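Local coordinates for LanC-like protein GCR2 (Arabidopsis thaliana, PDB 3T33) that binds a zinc ion in a LanC-like fold and may play a role in abscisic acid signalling in plants, at residues A[168-179]-A[232-242]; A[291-299]-A[310-321]. All coordinates share one frame; numbering follows the deposited sequence.

Contact 1: A[168-179]-A[232-242]; sequences YELLYGRAGYLW and AAHGLAGIMNV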
loop_
_atom_site.group_PDB
_atom_site.type_symbol
_atom_site.label_atom_id
_atom_site.label_comp_id
_atom_site.label_asym_id
_atom_site.label_seq_id
_atom_site.Cartn_x
_atom_site.Cartn_y
_atom_site.Cartn_z
ATOM N N TYR A 168 3.739 16.290 -8.365
ATOM C CA TYR A 168 2.711 15.417 -8.981
ATOM C C TYR A 168 2.563 14.023 -8.357
ATOM O O TYR A 168 1.618 13.307 -8.670
ATOM C CB TYR A 168 2.927 15.296 -10.513
ATOM C CG TYR A 168 2.815 16.665 -11.120
ATOM C CD1 TYR A 168 1.588 17.130 -11.557
ATOM C CD2 TYR A 168 3.906 17.538 -11.137
ATOM C CE1 TYR A 168 1.438 18.382 -12.048
ATOM C CE2 TYR A 168 3.743 18.858 -11.602
ATOM C CZ TYR A 168 2.501 19.256 -12.059
ATOM O OH TYR A 168 2.272 20.520 -12.563
ATOM N N GLU A 169 3.498 13.661 -7.503
ATOM C CA GLU A 169 3.627 12.331 -7.069
ATOM C C GLU A 169 2.662 11.996 -5.885
ATOM O O GLU A 169 1.751 12.783 -5.559
ATOM C CB GLU A 169 5.113 12.004 -6.797
ATOM C CG GLU A 169 5.860 12.995 -5.963
ATOM C CD GLU A 169 5.281 13.126 -4.545
ATOM O OE1 GLU A 169 4.268 13.826 -4.402
ATOM O OE2 GLU A 169 5.838 12.540 -3.595
ATOM N N LEU A 170 2.843 10.834 -5.263
ATOM C CA LEU A 170 1.767 10.290 -4.391
ATOM C C LEU A 170 1.928 10.783 -3.010
ATOM O O LEU A 170 0.958 11.011 -2.359
ATOM C CB LEU A 170 1.761 8.741 -4.330
ATOM C CG LEU A 170 0.505 7.842 -4.390
ATOM C CD1 LEU A 170 0.671 6.615 -3.450
ATOM C CD2 LEU A 170 -0.771 8.503 -4.181
ATOM N N LEU A 171 3.141 10.869 -2.515
ATOM C CA LEU A 171 3.314 11.264 -1.119
ATOM C C LEU A 171 3.041 12.748 -0.830
ATOM O O LEU A 171 2.447 13.080 0.218
ATOM C CB LEU A 171 4.659 10.790 -0.595
ATOM C CG LEU A 171 4.603 9.460 0.164
ATOM C CD1 LEU A 171 3.906 8.390 -0.578
ATOM C CD2 LEU A 171 5.934 8.966 0.641
ATOM N N TYR A 172 3.357 13.631 -1.787
ATOM C CA TYR A 172 3.252 15.127 -1.554
ATOM C C TYR A 172 2.469 15.903 -2.616
ATOM O O TYR A 172 1.977 16.986 -2.356
ATOM C CB TYR A 172 4.628 15.765 -1.259
ATOM C CG TYR A 172 5.305 15.164 -0.013
ATOM C CD1 TYR A 172 4.751 15.322 1.280
ATOM C CD2 TYR A 172 6.469 14.422 -0.120
ATOM C CE1 TYR A 172 5.355 14.771 2.394
ATOM C CE2 TYR A 172 7.080 13.860 1.007
ATOM C CZ TYR A 172 6.518 14.033 2.237
ATOM O OH TYR A 172 7.130 13.463 3.325
ATOM N N GLY A 173 2.226 15.262 -3.744
ATOM C CA GLY A 173 1.641 15.883 -4.887
ATOM C C GLY A 173 0.212 15.573 -5.185
ATOM O O GLY A 173 -0.546 15.040 -4.378
ATOM N N ARG A 174 -0.149 15.975 -6.376
ATOM C CA ARG A 174 -1.479 15.902 -6.865
ATOM C C ARG A 174 -2.013 14.460 -6.975
ATOM O O ARG A 174 -3.164 14.254 -6.732
ATOM C CB ARG A 174 -1.552 16.618 -8.260
ATOM C CG ARG A 174 -1.852 18.148 -8.182
ATOM C CD ARG A 174 -1.789 18.853 -9.592
ATOM N NE ARG A 174 -0.492 19.484 -9.774
ATOM C CZ ARG A 174 -0.223 20.744 -9.473
ATOM N NH1 ARG A 174 -1.169 21.531 -9.019
ATOM N NH2 ARG A 174 1.008 21.190 -9.599
ATOM N N ALA A 175 -1.216 13.484 -7.405
ATOM C CA ALA A 175 -1.728 12.112 -7.474
ATOM C C ALA A 175 -2.244 11.731 -6.058
ATOM O O ALA A 175 -3.341 11.191 -5.920
ATOM C CB ALA A 175 -0.642 11.128 -7.966
ATOM N N GLY A 176 -1.486 12.126 -5.039
ATOM C CA GLY A 176 -1.822 11.964 -3.631
ATOM C C GLY A 176 -3.116 12.584 -3.133
ATOM O O GLY A 176 -3.859 11.962 -2.350
ATOM N N TYR A 177 -3.400 13.816 -3.550
ATOM C CA TYR A 177 -4.639 14.435 -3.153
ATOM C C TYR A 177 -5.767 13.726 -3.927
ATOM O O TYR A 177 -6.866 13.478 -3.426
ATOM C CB TYR A 177 -4.564 15.919 -3.508
ATOM C CG TYR A 177 -5.924 16.540 -3.575
ATOM C CD1 TYR A 177 -6.580 16.947 -2.405
ATOM C CD2 TYR A 177 -6.561 16.719 -4.766
ATOM C CE1 TYR A 177 -7.855 17.508 -2.444
ATOM C CE2 TYR A 177 -7.898 17.313 -4.817
ATOM C CZ TYR A 177 -8.509 17.696 -3.652
ATOM O OH TYR A 177 -9.804 18.207 -3.640
ATOM N N LEU A 178 -5.511 13.458 -5.195
ATOM C CA LEU A 178 -6.520 12.876 -6.082
ATOM C C LEU A 178 -6.879 11.452 -5.596
ATOM O O LEU A 178 -8.056 11.071 -5.587
ATOM C CB LEU A 178 -5.941 12.778 -7.493
ATOM C CG LEU A 178 -6.757 12.015 -8.545
ATOM C CD1 LEU A 178 -8.183 12.644 -8.657
ATOM C CD2 LEU A 178 -6.024 12.020 -9.879
ATOM N N TRP A 179 -5.850 10.690 -5.196
ATOM C CA TRP A 179 -6.082 9.407 -4.512
ATOM C C TRP A 179 -7.136 9.497 -3.340
ATOM O O TRP A 179 -8.077 8.706 -3.318
ATOM C CB TRP A 179 -4.747 8.759 -4.071
ATOM C CG TRP A 179 -4.866 7.227 -3.795
ATOM C CD1 TRP A 179 -4.430 6.195 -4.609
ATOM C CD2 TRP A 179 -5.487 6.593 -2.645
ATOM N NE1 TRP A 179 -4.706 4.983 -4.029
ATOM C CE2 TRP A 179 -5.371 5.188 -2.835
ATOM C CE3 TRP A 179 -6.106 7.079 -1.472
ATOM C CZ2 TRP A 179 -5.865 4.227 -1.867
ATOM C CZ3 TRP A 179 -6.589 6.141 -0.494
ATOM C CH2 TRP A 179 -6.446 4.711 -0.719
ATOM N N ALA A 232 6.310 3.940 -6.837
ATOM C CA ALA A 232 4.945 4.173 -6.358
ATOM C C ALA A 232 4.867 5.466 -5.520
ATOM O O ALA A 232 3.990 6.269 -5.705
ATOM C CB ALA A 232 4.479 2.938 -5.543
ATOM N N ALA A 233 5.777 5.631 -4.576
ATOM C CA ALA A 233 5.701 6.699 -3.620
ATOM C C ALA A 233 5.968 8.076 -4.287
ATOM O O ALA A 233 5.173 8.990 -4.109
ATOM C CB ALA A 233 6.651 6.431 -2.503
ATOM N N HIS A 234 7.018 8.209 -5.115
ATOM C CA HIS A 234 7.333 9.503 -5.677
ATOM C C HIS A 234 7.479 9.555 -7.194
ATOM O O HIS A 234 7.866 10.627 -7.733
ATOM C CB HIS A 234 8.628 10.082 -5.081
ATOM C CG HIS A 234 8.582 10.326 -3.608
ATOM N ND1 HIS A 234 7.759 11.273 -3.042
ATOM C CD2 HIS A 234 9.356 9.841 -2.598
ATOM C CE1 HIS A 234 7.985 11.324 -1.739
ATOM N NE2 HIS A 234 8.955 10.467 -1.442
ATOM N N GLY A 235 7.139 8.452 -7.882
ATOM C CA GLY A 235 7.434 8.301 -9.282
ATOM C C GLY A 235 6.286 8.058 -10.219
ATOM O O GLY A 235 5.121 8.291 -9.884
ATOM N N LEU A 236 6.626 7.545 -11.397
ATOM C CA LEU A 236 5.684 7.310 -12.476
ATOM C C LEU A 236 4.569 6.301 -12.097
ATOM O O LEU A 236 3.385 6.528 -12.385
ATOM C CB LEU A 236 6.463 6.803 -13.725
ATOM C CG LEU A 236 7.559 7.687 -14.381
ATOM C CD1 LEU A 236 8.157 7.001 -15.624
ATOM C CD2 LEU A 236 7.095 9.098 -14.763
ATOM N N ALA A 237 4.964 5.198 -11.458
ATOM C CA ALA A 237 4.026 4.124 -11.078
ATOM C C ALA A 237 2.838 4.636 -10.302
ATOM O O ALA A 237 1.723 4.367 -10.684
ATOM C CB ALA A 237 4.778 3.070 -10.245
ATOM N N GLY A 238 3.106 5.402 -9.230
ATOM C CA GLY A 238 2.089 5.941 -8.326
ATOM C C GLY A 238 1.147 6.881 -9.016
ATOM O O GLY A 238 -0.071 6.914 -8.744
ATOM N N ILE A 239 1.706 7.684 -9.915
ATOM C CA ILE A 239 0.874 8.576 -10.738
ATOM C C ILE A 239 0.002 7.828 -11.728
ATOM O O ILE A 239 -1.180 8.119 -11.829
ATOM C CB ILE A 239 1.760 9.618 -11.506
ATOM C CG1 ILE A 239 2.626 10.404 -10.472
ATOM C CG2 ILE A 239 0.861 10.556 -12.305
ATOM C CD1 ILE A 239 3.710 11.334 -11.073
ATOM N N MET A 240 0.577 6.909 -12.500
ATOM C CA MET A 240 -0.222 6.110 -13.450
ATOM C C MET A 240 -1.323 5.345 -12.712
ATOM O O MET A 240 -2.497 5.337 -13.133
ATOM C CB MET A 240 0.692 5.119 -14.175
ATOM C CG MET A 240 1.813 5.831 -14.960
ATOM S SD MET A 240 1.222 7.133 -16.072
ATOM C CE MET A 240 2.162 8.544 -15.332
ATOM N N ASN A 241 -0.927 4.765 -11.577
ATOM C CA ASN A 241 -1.827 4.000 -10.719
ATOM C C ASN A 241 -3.048 4.834 -10.425
ATOM O O ASN A 241 -4.168 4.445 -10.791
ATOM C CB ASN A 241 -1.148 3.517 -9.426
ATOM C CG ASN A 241 -2.068 2.647 -8.564
ATOM O OD1 ASN A 241 -2.486 3.024 -7.471
ATOM N ND2 ASN A 241 -2.352 1.487 -9.044
ATOM N N VAL A 242 -2.842 6.025 -9.871
ATOM C CA VAL A 242 -3.994 6.898 -9.575
ATOM C C VAL A 242 -4.807 7.200 -10.835
ATOM O O VAL A 242 -6.044 7.256 -10.794
ATOM C CB VAL A 242 -3.582 8.257 -8.887
ATOM C CG1 VAL A 242 -4.801 8.898 -8.268
ATOM C CG2 VAL A 242 -2.586 8.007 -7.750
#

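Contact 2: A[291-299]-A[310-321]; sequences APGVALTLV and FVEAAMEAGEVV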
loop_
_atom_site.group_PDB
_atom_site.type_symbol
_atom_site.label_atom_id
_atom_site.label_comp_id
_atom_site.label_asym_id
_atom_site.label_seq_id
_atom_site.Cartn_x
_atom_site.Cartn_y
_atom_site.Cartn_z
ATOM N N ALA A 291 10.564 -3.032 -7.865
ATOM C CA ALA A 291 9.574 -4.021 -8.318
ATOM C C ALA A 291 8.203 -4.035 -7.581
ATOM O O ALA A 291 7.190 -4.125 -8.227
ATOM C CB ALA A 291 10.228 -5.388 -8.181
ATOM N N PRO A 292 8.174 -3.969 -6.228
ATOM C CA PRO A 292 6.907 -4.129 -5.487
ATOM C C PRO A 292 5.891 -3.065 -5.851
ATOM O O PRO A 292 4.763 -3.393 -6.283
ATOM C CB PRO A 292 7.337 -4.046 -4.019
ATOM C CG PRO A 292 8.769 -4.618 -4.064
ATOM C CD PRO A 292 9.327 -4.025 -5.312
ATOM N N GLY A 293 6.290 -1.809 -5.813
ATOM C CA GLY A 293 5.316 -0.744 -6.101
ATOM C C GLY A 293 4.890 -0.801 -7.537
ATOM O O GLY A 293 3.705 -0.608 -7.878
ATOM N N VAL A 294 5.836 -1.115 -8.407
ATOM C CA VAL A 294 5.543 -1.148 -9.832
ATOM C C VAL A 294 4.642 -2.349 -10.110
ATOM O O VAL A 294 3.615 -2.244 -10.835
ATOM C CB VAL A 294 6.860 -1.229 -10.608
ATOM C CG1 VAL A 294 6.595 -1.524 -12.100
ATOM C CG2 VAL A 294 7.680 0.054 -10.379
ATOM N N ALA A 295 4.961 -3.496 -9.510
ATOM C CA ALA A 295 4.067 -4.680 -9.721
ATOM C C ALA A 295 2.601 -4.383 -9.407
ATOM O O ALA A 295 1.689 -4.694 -10.169
ATOM C CB ALA A 295 4.545 -5.815 -8.903
ATOM N N LEU A 296 2.360 -3.727 -8.282
ATOM C CA LEU A 296 1.015 -3.304 -7.904
ATOM C C LEU A 296 0.352 -2.454 -8.983
ATOM O O LEU A 296 -0.857 -2.540 -9.253
ATOM C CB LEU A 296 1.136 -2.537 -6.600
ATOM C CG LEU A 296 0.718 -3.113 -5.250
ATOM C CD1 LEU A 296 0.888 -4.640 -5.073
ATOM C CD2 LEU A 296 1.206 -2.255 -3.969
ATOM N N THR A 297 1.141 -1.620 -9.642
ATOM C CA THR A 297 0.609 -0.775 -10.708
ATOM C C THR A 297 0.330 -1.593 -11.957
ATOM O O THR A 297 -0.671 -1.382 -12.625
ATOM C CB THR A 297 1.597 0.335 -11.061
ATOM O OG1 THR A 297 2.038 0.969 -9.856
ATOM C CG2 THR A 297 0.966 1.348 -11.962
ATOM N N LEU A 298 1.223 -2.499 -12.313
ATOM C CA LEU A 298 0.962 -3.363 -13.500
ATOM C C LEU A 298 -0.258 -4.268 -13.229
ATOM O O LEU A 298 -1.088 -4.493 -14.097
ATOM C CB LEU A 298 2.194 -4.174 -13.860
ATOM C CG LEU A 298 3.299 -3.237 -14.371
ATOM C CD1 LEU A 298 4.544 -4.013 -14.569
ATOM C CD2 LEU A 298 2.821 -2.603 -15.703
ATOM N N VAL A 299 -0.422 -4.723 -11.997
ATOM C CA VAL A 299 -1.617 -5.539 -11.716
ATOM C C VAL A 299 -2.827 -4.759 -12.071
ATOM O O VAL A 299 -3.735 -5.306 -12.737
ATOM C CB VAL A 299 -1.709 -6.063 -10.244
ATOM C CG1 VAL A 299 -3.169 -6.459 -9.872
ATOM C CG2 VAL A 299 -0.780 -7.223 -10.053
ATOM N N PHE A 310 0.986 -6.685 -19.820
ATOM C CA PHE A 310 0.838 -6.158 -18.464
ATOM C C PHE A 310 0.734 -7.327 -17.514
ATOM O O PHE A 310 1.528 -7.404 -16.592
ATOM C CB PHE A 310 -0.402 -5.216 -18.321
ATOM C CG PHE A 310 -0.254 -3.853 -19.026
ATOM C CD1 PHE A 310 0.998 -3.264 -19.219
ATOM C CD2 PHE A 310 -1.380 -3.168 -19.469
ATOM C CE1 PHE A 310 1.142 -2.041 -19.880
ATOM C CE2 PHE A 310 -1.256 -1.944 -20.111
ATOM C CZ PHE A 310 0.028 -1.377 -20.318
ATOM N N VAL A 311 -0.198 -8.255 -17.783
ATOM C CA VAL A 311 -0.311 -9.518 -17.055
ATOM C C VAL A 311 1.077 -10.147 -16.823
ATOM O O VAL A 311 1.483 -10.412 -15.680
ATOM C CB VAL A 311 -1.201 -10.537 -17.825
ATOM C CG1 VAL A 311 -1.381 -11.822 -17.033
ATOM C CG2 VAL A 311 -2.540 -9.981 -18.087
ATOM N N GLU A 312 1.837 -10.323 -17.900
ATOM C CA GLU A 312 3.076 -11.058 -17.804
ATOM C C GLU A 312 4.120 -10.255 -17.079
ATOM O O GLU A 312 4.916 -10.813 -16.304
ATOM C CB GLU A 312 3.590 -11.487 -19.201
ATOM C CG GLU A 312 2.808 -12.683 -19.838
ATOM C CD GLU A 312 3.468 -13.196 -21.148
ATOM O OE1 GLU A 312 4.402 -12.512 -21.667
ATOM O OE2 GLU A 312 3.060 -14.293 -21.648
ATOM N N ALA A 313 4.113 -8.946 -17.340
ATOM C CA ALA A 313 5.042 -8.044 -16.685
ATOM C C ALA A 313 4.800 -8.011 -15.160
ATOM O O ALA A 313 5.753 -8.030 -14.370
ATOM C CB ALA A 313 4.945 -6.654 -17.290
ATOM N N ALA A 314 3.518 -7.980 -14.775
ATOM C CA ALA A 314 3.113 -8.074 -13.352
ATOM C C ALA A 314 3.645 -9.355 -12.732
ATOM O O ALA A 314 4.218 -9.306 -11.642
ATOM C CB ALA A 314 1.588 -8.025 -13.193
ATOM N N MET A 315 3.491 -10.486 -13.446
ATOM C CA MET A 315 3.942 -11.777 -12.938
ATOM C C MET A 315 5.417 -11.756 -12.803
ATOM O O MET A 315 5.958 -12.257 -11.814
ATOM C CB MET A 315 3.448 -12.982 -13.787
ATOM C CG MET A 315 1.914 -13.277 -13.635
ATOM S SD MET A 315 1.085 -14.626 -14.609
ATOM C CE MET A 315 1.680 -14.317 -16.245
ATOM N N GLU A 316 6.090 -11.129 -13.751
ATOM C CA GLU A 316 7.565 -11.107 -13.714
ATOM C C GLU A 316 8.116 -10.254 -12.608
ATOM O O GLU A 316 9.164 -10.562 -12.036
ATOM C CB GLU A 316 8.117 -10.594 -15.050
ATOM C CG GLU A 316 7.913 -11.566 -16.177
ATOM C CD GLU A 316 8.697 -11.162 -17.453
ATOM O OE1 GLU A 316 8.096 -11.249 -18.562
ATOM O OE2 GLU A 316 9.900 -10.762 -17.345
ATOM N N ALA A 317 7.440 -9.132 -12.347
ATOM C CA ALA A 317 7.756 -8.281 -11.207
ATOM C C ALA A 317 7.547 -9.076 -9.892
ATOM O O ALA A 317 8.342 -8.971 -8.974
ATOM C CB ALA A 317 6.892 -7.011 -11.239
ATOM N N GLY A 318 6.501 -9.911 -9.846
ATOM C CA GLY A 318 6.279 -10.831 -8.736
ATOM C C GLY A 318 7.410 -11.806 -8.448
ATOM O O GLY A 318 7.646 -12.171 -7.274
ATOM N N GLU A 319 8.122 -12.248 -9.498
ATOM C CA GLU A 319 9.292 -13.147 -9.299
ATOM C C GLU A 319 10.460 -12.426 -8.665
ATOM O O GLU A 319 11.167 -12.980 -7.857
ATOM C CB GLU A 319 9.755 -13.764 -10.621
ATOM C CG GLU A 319 8.700 -14.585 -11.309
ATOM C CD GLU A 319 8.298 -15.801 -10.494
ATOM O OE1 GLU A 319 9.173 -16.436 -9.888
ATOM O OE2 GLU A 319 7.106 -16.128 -10.469
ATOM N N VAL A 320 10.680 -11.177 -9.016
ATOM C CA VAL A 320 11.721 -10.388 -8.360
ATOM C C VAL A 320 11.437 -10.200 -6.866
ATOM O O VAL A 320 12.326 -10.347 -5.993
ATOM C CB VAL A 320 11.750 -9.035 -9.009
ATOM C CG1 VAL A 320 12.756 -8.115 -8.293
ATOM C CG2 VAL A 320 12.025 -9.229 -10.510
ATOM N N VAL A 321 10.183 -9.870 -6.555
ATOM C CA VAL A 321 9.748 -9.852 -5.131
ATOM C C VAL A 321 9.908 -11.236 -4.459
ATOM O O VAL A 321 10.439 -11.366 -3.333
ATOM C CB VAL A 321 8.318 -9.323 -5.016
ATOM C CG1 VAL A 321 7.998 -9.021 -3.541
ATOM C CG2 VAL A 321 8.220 -8.027 -5.851
#

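Contact 1: A[168-179]-A[232-242]
Glu169 and His234 run alongside each other in the same direction, with the carboxylate and the imidazole only 20° from coplanar. The ring gives its ND1 hydrogen to Glu169 OE2, a His-carboxylate hydrogen bond modelled so short that its exact length is doubtful. The other oxygen serves its own turn: Tyr172 N donates to the syn lone pair of Glu169 OE1 at 2.8 Å, and Gly173 N adds a weak bond. The carboxylate reaches back because CG sits between the backbone N and the carbonyl carbon (chi1 48°) and the chain bends again at chi2. A glutamate suits this place, one oxygen tying down the turn before helix 174-188 and the other crossing to the histidine.

Ala233 O is gripped twice, by Leu170 N at 3.2 Å from a position tilted out of the carbonyl plane and by Leu171 N, also at 3.2 Å, within it. The small Ala233 CB meets Leu171 CD1 at 3.9 Å.

Farther along, helices 174-179 and 236-242, each beginning just after a glycine in the N-cap position, cross at 35°, drawing together toward Trp179 and Val242. Val242 fills their interface, its branches dividing the work: CG1 meets Leu178 CG at 3.7 Å, and CG2 meets Ala175 CB at 3.7 Å and the edge of the Trp179 indole. The compact Ala175 lets the helices approach.

Around this buried joint, Trp224 stacks on His234, Tyr413 O accepts from Trp179 NE1, helix 195-212 packs against Ile239, helix 250-265 against Leu236 and Met240, and helix 291-305 against Ala237.

Contact 2: A[291-299]-A[310-321]
Helices 291-299 and 310-321 run nearly antiparallel, 155° between their directions and 8.4 Å between axes at closest approach, with the CA atoms of Ala295 and Ala314 5.1 Å apart. Alanines make such closeness possible. Ala295 CB meets Ala317 CB at 3.5 Å, methyl against methyl, and such small side chains suit the close approach.

Toward one end Leu298, the residue with most surface buried here, stretches across the second helix. With CG anti to the carbonyl carbon (chi1 -68°) and the chain extended beyond, its two methyls diverge: CD1 settles on Ala313 CB at 3.8 Å, while CD2 approaches Phe310 CD1 at 4.0 Å, the leucine and phenylalanine side chains crossing at about a right angle. Ala314 CB touches both Leu298 CB and Val299 CG2.

Toward the other end the valines supply the bulk. Val320 CG1 presses on Ala291 CB at 3.7 Å, and Val321 CG2 reaches both that methyl and Pro292 CG, the latter at 3.9 Å. No hydrogen bond crosses the interface, which is apolar packing throughout.

This is a helical hairpin, the two helices joined by a short connection. Helix 250-265 covers one side through Ile264, which touches Leu298, Phe310 and Ala313; helix 336-350 lies against Pro292 and Val299; and the outward side of helix 308-324 carries salt bridges from Glu316 to Arg267 and from Glu319 to Arg358.

How the contacts relate
Contact 1 closes before contact 2 opens along the chain, and their centres lie about 18 Å apart within the same LanC-like helical toroid. They meet directly where helix 236-244 packs on helix 291-305: Thr297 CG2 lies 3.4 Å from Ala237 O, and Gly293 CA is 3.8 Å from Ala232 CB. Helix 250-265 touches both, and Tyr413, near the C-terminus, bonds to both, its hydroxyl to Thr297. The zinc, held by Cys288, Cys333 and His334, is about 6 Å from the side chain of Ala233 and about 10 Å from that of Pro292, so contact 1 borders the metal site and contact 2 stands a shell farther out.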